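Local coordinates for Mlr7391 protein (Mesorhizobium loti, PDB 3HK4) that is of unknown function but has an NTF2-like, SnoaL-type fold and may act as a polyketide cyclase-like lyase, at residues I22-K34 / V87-F101. Sequence-based numbering, arbitrary orientation.
Sequences IAEIAKDFTELLK and VEGPYVNGDQFALRF
Ala26 and Phe97 meet where helix 22-34 lies on the curved sheet of this NTF2-like, SnoaL-type fold. The partner is the beta hairpin of strands 80-93 and 96-107, with a type II' turn from Asn93 to Gln96. The tight part is apolar. Ala26 CB sits over one face of the Phe97 ring, 4.0 Å from its centroid, a CH-pi contact. Pro90, after a cis peptide bond, packs CB 3.8 Å from Ala26 CB. Phe29 extends with CG anti to the backbone N (chi1 -178°), bringing CD2 to the Phe97 ring edge, 3.5 Å from Phe97 CZ. Tyr122 of strand 114-125 stacks on Phe97 and meets Phe29 edge-to-face. Further along, Leu33 CD1 touches Leu99 CD1 and the in-plane edge of Phe101. Thr30 OG1 donates to Ala26 O at 2.6 Å, from the carbonyl face opposite Thr30 N. The hydroxyl proton thus has an acceptor, and Leu99 CD2 packs 3.3 Å from Thr30 OG1.

The outer side is looser. Val92, Gly94 and Asp95 are exposed, and Ile22 CG1 rests 3.6 Å from Gly94 O. No direct hydrogen bond joins helix and hairpin. Instead, one water accepts from Lys34 NZ at 3.0 Å and Gly89 N at 3.2 Å.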
# COMPACT_ATOMS: atom_id res chain seq x y z
N ILE A 22 4.76 29.22 5.52
CA ILE A 22 5.22 28.04 4.80
C ILE A 22 6.64 27.70 5.22
O ILE A 22 6.97 26.55 5.40
CB ILE A 22 5.21 28.27 3.28
CG1 ILE A 22 3.78 28.64 2.83
CG2 ILE A 22 5.73 27.01 2.49
CD1 ILE A 22 2.71 27.60 3.20
N ALA A 23 7.48 28.72 5.39
CA ALA A 23 8.86 28.48 5.79
C ALA A 23 8.94 27.72 7.16
O ALA A 23 9.76 26.81 7.35
CB ALA A 23 9.59 29.81 5.86
N GLU A 24 8.10 28.10 8.10
CA GLU A 24 8.04 27.49 9.44
C GLU A 24 7.61 26.02 9.42
O GLU A 24 8.25 25.17 10.04
CB GLU A 24 7.07 28.31 10.32
CG GLU A 24 7.69 29.63 10.77
CD GLU A 24 6.72 30.60 11.49
OE1 GLU A 24 5.49 30.46 11.35
OE2 GLU A 24 7.21 31.52 12.19
N ILE A 25 6.49 25.76 8.76
CA ILE A 25 5.97 24.43 8.53
C ILE A 25 7.00 23.59 7.83
O ILE A 25 7.31 22.48 8.24
CB ILE A 25 4.72 24.50 7.63
CG1 ILE A 25 3.58 25.13 8.37
CG2 ILE A 25 4.30 23.11 7.13
CD1 ILE A 25 2.37 25.37 7.49
N ALA A 26 7.59 24.13 6.77
CA ALA A 26 8.59 23.41 6.02
C ALA A 26 9.77 22.99 6.87
O ALA A 26 10.25 21.87 6.73
CB ALA A 26 9.08 24.28 4.84
N LYS A 27 10.26 23.91 7.70
CA LYS A 27 11.39 23.65 8.58
C LYS A 27 11.04 22.63 9.63
O LYS A 27 11.80 21.70 9.89
CB LYS A 27 11.83 24.94 9.23
CG LYS A 27 13.00 24.82 10.19
CD LYS A 27 13.25 26.14 10.94
CE LYS A 27 14.51 26.08 11.85
NZ LYS A 27 14.46 25.09 12.96
N ASP A 28 9.88 22.73 10.22
CA ASP A 28 9.51 21.77 11.27
C ASP A 28 9.38 20.38 10.66
O ASP A 28 9.97 19.43 11.14
CB ASP A 28 8.21 22.22 11.93
CG ASP A 28 7.83 21.39 13.12
OD1 ASP A 28 8.72 20.93 13.85
OD2 ASP A 28 6.62 21.20 13.33
N PHE A 29 8.60 20.26 9.59
CA PHE A 29 8.36 18.99 8.89
C PHE A 29 9.67 18.34 8.48
O PHE A 29 9.86 17.15 8.69
CB PHE A 29 7.46 19.28 7.68
CG PHE A 29 7.08 18.10 6.87
CD1 PHE A 29 5.98 17.37 7.18
CD2 PHE A 29 7.79 17.76 5.73
CE1 PHE A 29 5.62 16.27 6.38
CE2 PHE A 29 7.45 16.67 4.95
CZ PHE A 29 6.34 15.95 5.28
N THR A 30 10.58 19.13 7.95
CA THR A 30 11.90 18.62 7.50
C THR A 30 12.70 18.10 8.67
O THR A 30 13.30 17.03 8.59
CB THR A 30 12.68 19.70 6.72
OG1 THR A 30 11.86 20.11 5.63
CG2 THR A 30 14.04 19.15 6.21
N GLU A 31 12.72 18.85 9.76
CA GLU A 31 13.47 18.43 10.93
C GLU A 31 12.91 17.13 11.48
O GLU A 31 13.64 16.24 11.89
CB GLU A 31 13.46 19.55 11.99
CG GLU A 31 14.34 20.74 11.60
CD GLU A 31 14.24 21.94 12.58
OE1 GLU A 31 13.55 21.85 13.63
OE2 GLU A 31 14.85 23.00 12.27
N LEU A 32 11.58 17.03 11.52
CA LEU A 32 10.96 15.81 11.96
C LEU A 32 11.34 14.63 11.07
O LEU A 32 11.71 13.53 11.58
CB LEU A 32 9.42 16.01 12.06
CG LEU A 32 8.91 16.84 13.21
CD1 LEU A 32 7.39 17.20 13.00
CD2 LEU A 32 9.10 16.12 14.51
N LEU A 33 11.34 14.82 9.76
CA LEU A 33 11.76 13.70 8.86
C LEU A 33 13.22 13.35 9.10
O LEU A 33 13.55 12.15 9.23
CB LEU A 33 11.56 14.00 7.38
CG LEU A 33 10.12 14.28 6.90
CD1 LEU A 33 10.09 14.32 5.35
CD2 LEU A 33 9.10 13.33 7.44
N LYS A 34 14.10 14.36 9.18
CA LYS A 34 15.51 14.09 9.46
C LYS A 34 15.73 13.30 10.75
O LYS A 34 16.62 12.45 10.82
CB LYS A 34 16.32 15.37 9.58
CG LYS A 34 16.52 16.11 8.28
CD LYS A 34 17.37 17.32 8.56
CE LYS A 34 17.64 18.09 7.32
NZ LYS A 34 18.46 19.25 7.64
N VAL A 87 18.22 13.91 4.09
CA VAL A 87 17.13 14.72 3.62
C VAL A 87 17.72 16.09 3.43
O VAL A 87 18.34 16.60 4.34
CB VAL A 87 16.03 14.84 4.65
CG1 VAL A 87 14.85 15.67 4.11
CG2 VAL A 87 15.58 13.48 5.07
N GLU A 88 17.58 16.66 2.23
CA GLU A 88 18.08 17.98 1.93
C GLU A 88 16.91 18.89 1.68
O GLU A 88 15.97 18.54 0.96
CB GLU A 88 18.95 17.99 0.67
CG GLU A 88 20.39 17.50 0.85
CD GLU A 88 21.12 17.35 -0.47
OE1 GLU A 88 20.57 17.74 -1.53
OE2 GLU A 88 22.24 16.83 -0.44
N GLY A 89 16.99 20.10 2.23
CA GLY A 89 15.96 21.09 2.07
C GLY A 89 15.64 21.64 3.44
O GLY A 89 16.38 21.41 4.38
N PRO A 90 14.51 22.30 3.57
CA PRO A 90 13.47 22.49 2.54
C PRO A 90 13.82 23.58 1.54
O PRO A 90 14.49 24.51 1.90
CB PRO A 90 12.27 22.98 3.33
CG PRO A 90 12.87 23.68 4.57
CD PRO A 90 14.17 22.95 4.85
N TYR A 91 13.30 23.46 0.33
CA TYR A 91 13.46 24.45 -0.72
C TYR A 91 12.06 24.98 -0.91
O TYR A 91 11.19 24.21 -1.26
CB TYR A 91 13.93 23.80 -2.03
CG TYR A 91 15.28 23.17 -1.89
CD1 TYR A 91 16.42 23.93 -2.01
CD2 TYR A 91 15.41 21.83 -1.58
CE1 TYR A 91 17.67 23.39 -1.83
CE2 TYR A 91 16.67 21.25 -1.44
CZ TYR A 91 17.79 22.03 -1.55
OH TYR A 91 19.05 21.49 -1.40
N VAL A 92 11.82 26.28 -0.71
CA VAL A 92 10.47 26.83 -0.72
C VAL A 92 10.14 27.74 -1.92
O VAL A 92 10.99 28.45 -2.44
CB VAL A 92 10.25 27.66 0.55
CG1 VAL A 92 8.89 28.43 0.54
CG2 VAL A 92 10.39 26.77 1.83
N ASN A 93 8.90 27.68 -2.39
CA ASN A 93 8.43 28.67 -3.39
C ASN A 93 6.95 28.74 -3.22
O ASN A 93 6.27 27.73 -3.39
CB ASN A 93 8.77 28.28 -4.82
CG ASN A 93 8.22 29.25 -5.84
OD1 ASN A 93 7.04 29.57 -5.80
ND2 ASN A 93 9.06 29.67 -6.79
N GLY A 94 6.43 29.90 -2.86
CA GLY A 94 4.99 30.05 -2.72
C GLY A 94 4.38 29.17 -1.64
O GLY A 94 4.82 29.19 -0.54
N ASP A 95 3.33 28.43 -2.01
CA ASP A 95 2.60 27.50 -1.12
C ASP A 95 3.21 26.10 -1.09
O ASP A 95 2.55 25.15 -0.63
CB ASP A 95 1.09 27.39 -1.55
CG ASP A 95 0.87 26.82 -3.02
OD1 ASP A 95 1.80 26.81 -3.82
OD2 ASP A 95 -0.27 26.46 -3.41
N GLN A 96 4.44 25.95 -1.60
CA GLN A 96 5.05 24.65 -1.65
C GLN A 96 6.49 24.62 -1.22
O GLN A 96 7.19 25.61 -1.24
CB GLN A 96 5.02 24.13 -3.09
CG GLN A 96 3.64 23.99 -3.74
CD GLN A 96 3.80 23.46 -5.16
OE1 GLN A 96 4.74 23.82 -5.88
NE2 GLN A 96 2.90 22.62 -5.55
N PHE A 97 6.91 23.43 -0.82
CA PHE A 97 8.30 23.15 -0.53
C PHE A 97 8.69 21.77 -1.06
O PHE A 97 7.86 20.91 -1.25
CB PHE A 97 8.65 23.31 0.93
CG PHE A 97 8.06 22.27 1.84
CD1 PHE A 97 6.82 22.46 2.39
CD2 PHE A 97 8.76 21.13 2.18
CE1 PHE A 97 6.28 21.53 3.25
CE2 PHE A 97 8.24 20.21 3.04
CZ PHE A 97 6.97 20.42 3.59
N ALA A 98 9.98 21.66 -1.37
CA ALA A 98 10.59 20.48 -1.90
C ALA A 98 11.69 20.01 -1.01
O ALA A 98 12.38 20.84 -0.36
CB ALA A 98 11.21 20.80 -3.35
N LEU A 99 11.86 18.70 -0.98
CA LEU A 99 12.93 18.03 -0.26
C LEU A 99 13.59 17.04 -1.20
O LEU A 99 12.97 16.51 -2.10
CB LEU A 99 12.40 17.26 0.95
CG LEU A 99 11.76 18.08 2.06
CD1 LEU A 99 11.07 17.17 3.11
CD2 LEU A 99 12.85 18.92 2.68
N ARG A 100 14.86 16.80 -0.99
CA ARG A 100 15.58 15.82 -1.78
C ARG A 100 16.02 14.72 -0.81
O ARG A 100 16.61 15.00 0.22
CB ARG A 100 16.74 16.48 -2.52
CG ARG A 100 17.45 15.55 -3.57
CD ARG A 100 18.55 14.77 -2.92
NE ARG A 100 19.40 14.09 -3.89
CZ ARG A 100 20.32 14.69 -4.65
NH1 ARG A 100 20.52 16.02 -4.61
NH2 ARG A 100 21.04 13.95 -5.48
N PHE A 101 15.66 13.48 -1.15
CA PHE A 101 15.88 12.30 -0.34
C PHE A 101 16.86 11.45 -1.09
O PHE A 101 16.65 11.19 -2.26
CB PHE A 101 14.61 11.51 -0.21
CG PHE A 101 13.48 12.27 0.43
CD1 PHE A 101 13.40 12.37 1.81
CD2 PHE A 101 12.48 12.83 -0.33
CE1 PHE A 101 12.36 13.02 2.42
CE2 PHE A 101 11.44 13.51 0.25
CZ PHE A 101 11.36 13.60 1.64
O HOH W 1 19.01 19.96 4.77